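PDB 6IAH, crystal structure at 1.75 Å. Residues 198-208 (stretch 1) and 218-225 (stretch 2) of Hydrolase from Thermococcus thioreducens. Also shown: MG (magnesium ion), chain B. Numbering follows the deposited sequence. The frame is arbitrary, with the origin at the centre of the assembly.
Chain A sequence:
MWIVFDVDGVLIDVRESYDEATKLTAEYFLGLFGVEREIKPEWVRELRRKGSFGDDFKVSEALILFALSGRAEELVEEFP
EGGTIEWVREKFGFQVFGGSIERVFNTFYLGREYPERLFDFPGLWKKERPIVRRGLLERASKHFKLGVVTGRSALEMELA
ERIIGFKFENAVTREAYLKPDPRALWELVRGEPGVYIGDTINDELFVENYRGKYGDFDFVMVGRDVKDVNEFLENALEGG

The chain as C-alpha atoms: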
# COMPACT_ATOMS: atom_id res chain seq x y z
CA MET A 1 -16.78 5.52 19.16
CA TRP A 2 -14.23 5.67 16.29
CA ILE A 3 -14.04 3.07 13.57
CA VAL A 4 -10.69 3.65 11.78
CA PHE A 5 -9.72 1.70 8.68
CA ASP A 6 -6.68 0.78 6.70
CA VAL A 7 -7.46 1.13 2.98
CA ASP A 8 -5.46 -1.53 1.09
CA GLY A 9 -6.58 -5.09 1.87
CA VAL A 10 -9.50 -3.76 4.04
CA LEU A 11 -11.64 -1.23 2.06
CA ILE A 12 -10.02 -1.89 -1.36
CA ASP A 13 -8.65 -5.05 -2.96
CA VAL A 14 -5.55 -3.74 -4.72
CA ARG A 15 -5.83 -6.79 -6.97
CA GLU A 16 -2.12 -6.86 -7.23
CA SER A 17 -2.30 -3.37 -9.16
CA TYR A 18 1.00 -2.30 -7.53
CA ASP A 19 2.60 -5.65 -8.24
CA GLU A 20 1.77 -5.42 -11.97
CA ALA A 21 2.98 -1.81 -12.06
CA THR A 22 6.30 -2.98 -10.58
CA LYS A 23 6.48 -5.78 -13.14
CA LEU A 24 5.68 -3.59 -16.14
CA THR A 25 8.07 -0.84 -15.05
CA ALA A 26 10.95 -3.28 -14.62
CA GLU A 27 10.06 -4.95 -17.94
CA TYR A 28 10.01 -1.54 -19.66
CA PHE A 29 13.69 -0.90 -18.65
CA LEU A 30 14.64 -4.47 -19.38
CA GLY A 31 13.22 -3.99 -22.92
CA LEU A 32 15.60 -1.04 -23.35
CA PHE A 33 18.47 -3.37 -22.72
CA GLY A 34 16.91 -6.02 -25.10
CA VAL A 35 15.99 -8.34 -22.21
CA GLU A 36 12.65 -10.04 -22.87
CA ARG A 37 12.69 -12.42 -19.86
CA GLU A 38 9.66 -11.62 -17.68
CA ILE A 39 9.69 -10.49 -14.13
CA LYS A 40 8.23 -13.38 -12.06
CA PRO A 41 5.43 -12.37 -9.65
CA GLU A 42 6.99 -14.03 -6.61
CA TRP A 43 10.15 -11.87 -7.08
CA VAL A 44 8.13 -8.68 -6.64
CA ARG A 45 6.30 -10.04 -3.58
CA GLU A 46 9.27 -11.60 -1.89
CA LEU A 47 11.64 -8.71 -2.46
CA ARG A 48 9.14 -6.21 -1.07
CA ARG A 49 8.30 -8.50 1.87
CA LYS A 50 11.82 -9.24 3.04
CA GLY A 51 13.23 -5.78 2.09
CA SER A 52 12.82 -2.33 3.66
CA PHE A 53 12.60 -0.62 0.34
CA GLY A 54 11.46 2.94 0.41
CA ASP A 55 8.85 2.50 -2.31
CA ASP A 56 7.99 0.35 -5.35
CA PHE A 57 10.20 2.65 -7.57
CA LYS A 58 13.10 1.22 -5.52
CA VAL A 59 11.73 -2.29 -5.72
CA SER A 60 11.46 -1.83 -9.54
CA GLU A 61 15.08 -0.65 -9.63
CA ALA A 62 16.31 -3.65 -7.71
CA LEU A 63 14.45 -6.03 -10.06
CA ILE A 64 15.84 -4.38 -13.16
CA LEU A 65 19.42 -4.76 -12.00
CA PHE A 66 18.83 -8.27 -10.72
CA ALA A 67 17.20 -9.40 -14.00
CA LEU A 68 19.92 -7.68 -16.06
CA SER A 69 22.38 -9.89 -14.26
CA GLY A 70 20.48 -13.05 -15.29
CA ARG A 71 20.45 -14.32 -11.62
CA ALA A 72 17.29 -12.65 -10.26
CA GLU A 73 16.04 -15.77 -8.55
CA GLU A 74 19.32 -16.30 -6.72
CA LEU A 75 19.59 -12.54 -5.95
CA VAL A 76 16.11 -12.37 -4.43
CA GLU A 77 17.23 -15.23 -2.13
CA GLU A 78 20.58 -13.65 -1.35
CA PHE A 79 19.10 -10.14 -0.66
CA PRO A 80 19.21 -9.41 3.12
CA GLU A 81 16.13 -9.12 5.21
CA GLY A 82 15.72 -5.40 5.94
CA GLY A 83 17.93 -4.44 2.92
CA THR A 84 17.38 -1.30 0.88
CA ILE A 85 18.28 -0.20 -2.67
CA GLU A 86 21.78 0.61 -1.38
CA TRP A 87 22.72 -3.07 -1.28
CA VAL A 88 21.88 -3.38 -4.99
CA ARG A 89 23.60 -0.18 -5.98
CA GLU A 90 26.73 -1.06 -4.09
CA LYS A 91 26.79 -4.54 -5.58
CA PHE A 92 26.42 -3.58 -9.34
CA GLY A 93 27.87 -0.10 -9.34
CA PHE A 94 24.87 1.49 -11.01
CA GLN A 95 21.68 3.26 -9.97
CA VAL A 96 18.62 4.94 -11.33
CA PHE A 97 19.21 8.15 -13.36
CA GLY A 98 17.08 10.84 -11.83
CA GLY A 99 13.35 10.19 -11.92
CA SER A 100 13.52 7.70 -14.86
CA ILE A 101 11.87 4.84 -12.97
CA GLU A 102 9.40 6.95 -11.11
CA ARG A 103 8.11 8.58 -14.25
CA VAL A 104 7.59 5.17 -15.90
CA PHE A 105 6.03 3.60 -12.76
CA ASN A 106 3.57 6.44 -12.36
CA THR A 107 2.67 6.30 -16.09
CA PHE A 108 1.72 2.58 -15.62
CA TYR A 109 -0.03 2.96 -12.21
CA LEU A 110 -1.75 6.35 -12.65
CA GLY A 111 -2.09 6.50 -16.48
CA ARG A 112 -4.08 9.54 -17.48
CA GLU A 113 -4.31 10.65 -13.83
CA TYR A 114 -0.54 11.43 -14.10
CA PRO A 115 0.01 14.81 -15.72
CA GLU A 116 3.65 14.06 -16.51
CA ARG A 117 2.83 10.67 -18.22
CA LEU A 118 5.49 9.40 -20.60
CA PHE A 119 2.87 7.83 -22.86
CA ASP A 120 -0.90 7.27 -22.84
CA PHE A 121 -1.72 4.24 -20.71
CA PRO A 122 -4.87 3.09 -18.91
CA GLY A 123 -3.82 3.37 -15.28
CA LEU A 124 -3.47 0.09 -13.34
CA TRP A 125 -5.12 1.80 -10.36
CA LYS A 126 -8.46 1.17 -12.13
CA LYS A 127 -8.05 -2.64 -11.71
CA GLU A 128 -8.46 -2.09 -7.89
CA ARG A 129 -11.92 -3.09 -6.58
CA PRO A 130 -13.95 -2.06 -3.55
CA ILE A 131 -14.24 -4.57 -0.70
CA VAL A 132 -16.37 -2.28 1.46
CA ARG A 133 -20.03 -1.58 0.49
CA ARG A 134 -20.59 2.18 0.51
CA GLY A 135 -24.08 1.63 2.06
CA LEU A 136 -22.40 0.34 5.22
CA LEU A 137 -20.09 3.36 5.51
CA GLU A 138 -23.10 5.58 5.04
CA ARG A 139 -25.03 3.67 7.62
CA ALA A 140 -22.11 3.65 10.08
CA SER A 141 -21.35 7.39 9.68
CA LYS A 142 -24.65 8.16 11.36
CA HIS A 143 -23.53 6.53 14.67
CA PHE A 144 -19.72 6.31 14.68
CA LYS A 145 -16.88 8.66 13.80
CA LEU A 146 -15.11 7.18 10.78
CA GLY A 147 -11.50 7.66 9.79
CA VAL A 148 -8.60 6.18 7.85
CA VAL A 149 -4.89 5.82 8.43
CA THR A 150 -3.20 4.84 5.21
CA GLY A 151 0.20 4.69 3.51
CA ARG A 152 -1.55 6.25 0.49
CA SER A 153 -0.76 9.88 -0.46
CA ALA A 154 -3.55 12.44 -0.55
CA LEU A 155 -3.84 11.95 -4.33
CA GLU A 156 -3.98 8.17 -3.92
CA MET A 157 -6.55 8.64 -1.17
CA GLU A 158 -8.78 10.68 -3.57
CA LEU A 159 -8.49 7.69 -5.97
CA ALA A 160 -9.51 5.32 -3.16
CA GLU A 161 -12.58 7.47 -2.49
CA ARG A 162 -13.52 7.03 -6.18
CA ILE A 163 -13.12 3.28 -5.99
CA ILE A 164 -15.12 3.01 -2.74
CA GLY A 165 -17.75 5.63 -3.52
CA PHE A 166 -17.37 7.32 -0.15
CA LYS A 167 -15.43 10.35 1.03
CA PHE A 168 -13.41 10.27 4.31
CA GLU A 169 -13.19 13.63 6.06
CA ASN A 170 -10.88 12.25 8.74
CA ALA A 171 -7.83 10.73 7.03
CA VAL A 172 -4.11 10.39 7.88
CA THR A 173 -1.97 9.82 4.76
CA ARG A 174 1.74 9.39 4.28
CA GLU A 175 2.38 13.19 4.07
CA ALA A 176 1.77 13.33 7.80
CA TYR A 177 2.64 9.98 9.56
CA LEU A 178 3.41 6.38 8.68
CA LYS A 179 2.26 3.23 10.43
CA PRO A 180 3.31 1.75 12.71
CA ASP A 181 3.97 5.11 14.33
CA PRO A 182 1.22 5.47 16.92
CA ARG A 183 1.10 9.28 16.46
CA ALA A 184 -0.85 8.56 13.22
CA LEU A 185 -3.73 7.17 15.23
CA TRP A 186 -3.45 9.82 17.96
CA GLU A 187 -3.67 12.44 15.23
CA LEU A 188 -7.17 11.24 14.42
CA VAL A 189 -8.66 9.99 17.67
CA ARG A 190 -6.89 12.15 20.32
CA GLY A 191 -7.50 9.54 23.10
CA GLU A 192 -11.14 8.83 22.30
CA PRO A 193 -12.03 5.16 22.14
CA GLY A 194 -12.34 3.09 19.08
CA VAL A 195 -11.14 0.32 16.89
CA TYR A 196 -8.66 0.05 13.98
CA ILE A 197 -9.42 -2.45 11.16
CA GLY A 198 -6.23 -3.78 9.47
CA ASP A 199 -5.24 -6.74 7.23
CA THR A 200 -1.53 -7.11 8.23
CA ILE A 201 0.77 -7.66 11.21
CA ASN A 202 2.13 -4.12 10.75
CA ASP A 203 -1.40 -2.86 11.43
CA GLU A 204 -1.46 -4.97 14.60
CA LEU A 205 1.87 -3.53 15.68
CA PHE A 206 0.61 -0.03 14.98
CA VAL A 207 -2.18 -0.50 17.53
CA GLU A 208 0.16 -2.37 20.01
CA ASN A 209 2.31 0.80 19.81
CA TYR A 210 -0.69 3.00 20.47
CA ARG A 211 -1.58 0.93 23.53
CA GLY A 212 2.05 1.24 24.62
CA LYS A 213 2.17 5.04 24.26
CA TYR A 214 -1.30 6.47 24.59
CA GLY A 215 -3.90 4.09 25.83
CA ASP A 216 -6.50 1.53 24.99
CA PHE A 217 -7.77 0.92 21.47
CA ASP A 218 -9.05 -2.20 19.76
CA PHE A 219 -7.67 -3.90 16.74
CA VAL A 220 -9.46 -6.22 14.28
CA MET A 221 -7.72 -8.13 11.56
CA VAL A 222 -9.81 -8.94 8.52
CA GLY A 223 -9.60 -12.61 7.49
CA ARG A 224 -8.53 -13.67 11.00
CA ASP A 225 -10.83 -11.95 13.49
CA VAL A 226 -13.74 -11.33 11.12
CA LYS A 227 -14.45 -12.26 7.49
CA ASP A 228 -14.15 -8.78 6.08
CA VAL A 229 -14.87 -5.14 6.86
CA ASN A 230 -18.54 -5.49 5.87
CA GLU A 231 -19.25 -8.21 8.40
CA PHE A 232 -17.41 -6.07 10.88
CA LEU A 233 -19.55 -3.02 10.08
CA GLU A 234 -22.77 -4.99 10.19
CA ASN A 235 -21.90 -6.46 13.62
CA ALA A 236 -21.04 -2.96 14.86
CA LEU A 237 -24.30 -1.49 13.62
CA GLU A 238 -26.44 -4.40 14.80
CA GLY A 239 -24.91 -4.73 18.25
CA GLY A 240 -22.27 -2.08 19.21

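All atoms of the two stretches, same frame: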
# COMPACT_ATOMS: atom_id res chain seq x y z
N GLY A 198 -7.41 -3.58 10.29
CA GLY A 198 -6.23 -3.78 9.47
C GLY A 198 -6.32 -5.17 8.81
O GLY A 198 -7.22 -5.92 9.13
N ASP A 199 -5.43 -5.40 7.87
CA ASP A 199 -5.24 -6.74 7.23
C ASP A 199 -3.83 -7.33 7.50
O ASP A 199 -3.60 -8.44 7.17
CB ASP A 199 -5.53 -6.62 5.74
CG ASP A 199 -4.52 -5.77 4.98
OD1 ASP A 199 -4.26 -4.58 5.32
OD2 ASP A 199 -3.98 -6.29 3.99
N THR A 200 -2.89 -6.59 8.09
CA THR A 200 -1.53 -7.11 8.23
C THR A 200 -1.02 -7.03 9.64
O THR A 200 -1.57 -6.31 10.45
CB THR A 200 -0.50 -6.38 7.33
OG1 THR A 200 -0.35 -5.01 7.74
CG2 THR A 200 -0.86 -6.52 5.90
N ILE A 201 0.10 -7.72 9.90
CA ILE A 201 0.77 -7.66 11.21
C ILE A 201 1.26 -6.24 11.53
O ILE A 201 1.30 -5.86 12.68
CB ILE A 201 1.97 -8.66 11.26
CG1 ILE A 201 1.51 -10.13 11.05
CG2 ILE A 201 2.77 -8.54 12.54
CD1 ILE A 201 0.56 -10.69 12.09
N ASN A 202 1.69 -5.50 10.53
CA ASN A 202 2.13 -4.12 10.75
C ASN A 202 1.01 -3.25 11.31
O ASN A 202 1.25 -2.38 12.15
CB ASN A 202 2.76 -3.48 9.48
CG ASN A 202 3.58 -2.21 9.81
OD1 ASN A 202 3.16 -1.12 9.55
ND2 ASN A 202 4.75 -2.39 10.41
N ASP A 203 -0.21 -3.50 10.87
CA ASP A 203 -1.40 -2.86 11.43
C ASP A 203 -1.61 -3.21 12.91
O ASP A 203 -1.93 -2.35 13.76
CB ASP A 203 -2.66 -3.21 10.63
CG ASP A 203 -2.61 -2.68 9.20
OD1 ASP A 203 -2.15 -1.52 8.96
OD2 ASP A 203 -3.02 -3.45 8.29
N GLU A 204 -1.37 -4.48 13.22
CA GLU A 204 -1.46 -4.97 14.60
C GLU A 204 -0.45 -4.31 15.51
O GLU A 204 -0.78 -3.78 16.59
CB GLU A 204 -1.30 -6.48 14.65
CG GLU A 204 -1.69 -7.05 16.00
CD GLU A 204 -2.18 -8.48 15.91
OE1 GLU A 204 -1.54 -9.20 15.15
OE2 GLU A 204 -3.21 -8.87 16.56
N LEU A 205 0.78 -4.21 14.99
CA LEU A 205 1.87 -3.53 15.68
C LEU A 205 1.59 -2.07 15.92
O LEU A 205 1.88 -1.49 17.04
CB LEU A 205 3.16 -3.71 14.87
CG LEU A 205 4.41 -2.97 15.29
CD1 LEU A 205 4.82 -3.12 16.77
CD2 LEU A 205 5.55 -3.40 14.38
N PHE A 206 1.06 -1.41 14.88
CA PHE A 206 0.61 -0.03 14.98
C PHE A 206 -0.22 0.20 16.26
O PHE A 206 -0.04 1.19 17.05
CB PHE A 206 -0.18 0.29 13.68
CG PHE A 206 -0.90 1.61 13.62
CD1 PHE A 206 -0.28 2.80 14.02
CD2 PHE A 206 -2.17 1.67 13.04
CE1 PHE A 206 -0.92 4.01 13.86
CE2 PHE A 206 -2.80 2.91 12.87
CZ PHE A 206 -2.19 4.06 13.32
N VAL A 207 -1.25 -0.62 16.40
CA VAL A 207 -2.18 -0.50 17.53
C VAL A 207 -1.50 -0.96 18.86
O VAL A 207 -1.63 -0.27 19.88
CB VAL A 207 -3.51 -1.25 17.29
CG1 VAL A 207 -4.41 -1.15 18.47
CG2 VAL A 207 -4.22 -0.68 16.06
N GLU A 208 -0.73 -2.05 18.83
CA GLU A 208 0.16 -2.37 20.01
C GLU A 208 0.98 -1.14 20.44
O GLU A 208 1.04 -0.81 21.63
CB GLU A 208 1.08 -3.53 19.69
CG GLU A 208 0.37 -4.87 19.68
CD GLU A 208 1.09 -6.00 18.89
OE1 GLU A 208 2.23 -5.87 18.44
OE2 GLU A 208 0.49 -7.05 18.72
N ASP A 218 -8.87 -0.85 20.28
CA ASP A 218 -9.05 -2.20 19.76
C ASP A 218 -8.48 -2.35 18.38
O ASP A 218 -8.38 -1.38 17.61
CB ASP A 218 -10.52 -2.59 19.74
CG ASP A 218 -11.14 -2.71 21.16
OD1 ASP A 218 -10.45 -3.01 22.17
OD2 ASP A 218 -12.36 -2.49 21.26
N PHE A 219 -8.18 -3.60 18.03
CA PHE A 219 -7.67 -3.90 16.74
C PHE A 219 -8.41 -5.11 16.23
O PHE A 219 -8.60 -6.06 16.99
CB PHE A 219 -6.16 -4.20 16.78
CG PHE A 219 -5.64 -4.78 15.47
CD1 PHE A 219 -5.57 -3.96 14.31
CD2 PHE A 219 -5.30 -6.15 15.36
CE1 PHE A 219 -5.14 -4.48 13.11
CE2 PHE A 219 -4.87 -6.66 14.14
CZ PHE A 219 -4.77 -5.83 13.01
N VAL A 220 -8.83 -5.07 14.96
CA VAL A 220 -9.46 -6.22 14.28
C VAL A 220 -8.73 -6.50 12.98
O VAL A 220 -8.52 -5.58 12.15
CB VAL A 220 -10.97 -5.91 14.07
CG1 VAL A 220 -11.65 -6.90 13.14
CG2 VAL A 220 -11.67 -5.89 15.42
N MET A 221 -8.42 -7.76 12.74
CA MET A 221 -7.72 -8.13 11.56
C MET A 221 -8.66 -8.86 10.66
O MET A 221 -9.11 -9.95 11.01
CB MET A 221 -6.51 -8.98 11.86
CG MET A 221 -5.78 -9.34 10.56
SD MET A 221 -4.31 -10.33 10.71
CE MET A 221 -3.24 -9.18 11.60
N VAL A 222 -8.93 -8.29 9.49
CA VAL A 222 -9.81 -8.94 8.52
C VAL A 222 -9.21 -10.26 8.10
O VAL A 222 -8.00 -10.36 8.00
CB VAL A 222 -10.19 -8.05 7.34
CG1 VAL A 222 -10.94 -6.84 7.86
CG2 VAL A 222 -8.96 -7.65 6.50
N GLY A 223 -10.06 -11.26 7.92
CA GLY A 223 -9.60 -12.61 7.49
C GLY A 223 -9.04 -13.49 8.62
O GLY A 223 -8.72 -14.69 8.39
N ARG A 224 -8.86 -12.92 9.79
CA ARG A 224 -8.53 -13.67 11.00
C ARG A 224 -9.59 -13.50 12.06
O ARG A 224 -10.10 -14.48 12.59
CB ARG A 224 -7.17 -13.20 11.52
CG ARG A 224 -6.53 -14.10 12.56
CD ARG A 224 -5.31 -13.41 13.13
NE ARG A 224 -5.70 -12.27 13.97
CZ ARG A 224 -4.87 -11.37 14.46
NH1 ARG A 224 -3.58 -11.44 14.21
NH2 ARG A 224 -5.34 -10.38 15.24
N ASP A 225 -9.93 -12.26 12.39
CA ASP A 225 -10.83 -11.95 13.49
C ASP A 225 -12.29 -11.81 13.02
O ASP A 225 -13.24 -11.86 13.81
CB ASP A 225 -10.37 -10.66 14.20
CG ASP A 225 -8.95 -10.73 14.65
OD1 ASP A 225 -8.45 -11.86 14.87
OD2 ASP A 225 -8.30 -9.69 14.80
MG MG B . -3.41 -3.01 4.35
O HOH W 1 -5.63 -10.07 6.99
O HOH W 2 -2.49 -4.30 3.15
O HOH W 3 -2.09 -3.09 5.99
O HOH W 4 -2.42 -1.47 3.54

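Gly 198 forms a parallel bridge with Met 221: Gly 198 N donates to Val 220 O (2.9 Å), and Val 222 N donates to Gly 198 O (2.9 Å). The chain then turns into helix 201-208, which runs nearly antiparallel to strand 218-221 (174°), their axes approaching to 8.6 Å. Glycine suits position 198 because a CB there would lie 2.9 Å from Phe 219 CE1 and 2.4 Å from Asp 203 CB.

Phe 219, chi1 t, points toward the helix and lays its ring beneath the first turn. Glu 204 CA sits 3.8 Å from the centroid of the Phe 219 ring, almost on the normal, a CH-pi contact over the face. Val 207, also t, adds an apolar contact, its CG1 3.9 Å from Phe 219 CB.

The CA-to-CB bond of Glu 204 points sideways, but t rotamers at chi1 and chi2 carry its carboxylate to Arg 224. There the two groups pair end-on in a bidentate salt bridge, with Arg 224 NH2 2.9 Å from Glu 204 OE2 and Arg 224 NH1 3.2 Å from Glu 204 OE1. Arg 224 is extended through chi2 and bends at chi3 (p); its NE also bonds Asp 225 OD1 at 2.9 Å, so the guanidinium is held between two carboxylates. Met 221 is extended until chi3 (m), which leaves its CE 3.5 Å from Thr 200 O and 4.1 Å from Ile 201 CD1.

Asp 203, chi1 m, turns OD2 back to accept from Asp 199 N and Thr 200 N (both 3.1 Å), bracing the turn before the helix. Thr 200 OG1 caps that helix through a weak bond from Asp 203 N (3.5 Å). Asp 199, chi1 p, directs OD1 to the magnesium ion MG (2.0 Å), while its CB packs 3.7 Å from Val 222 CG2.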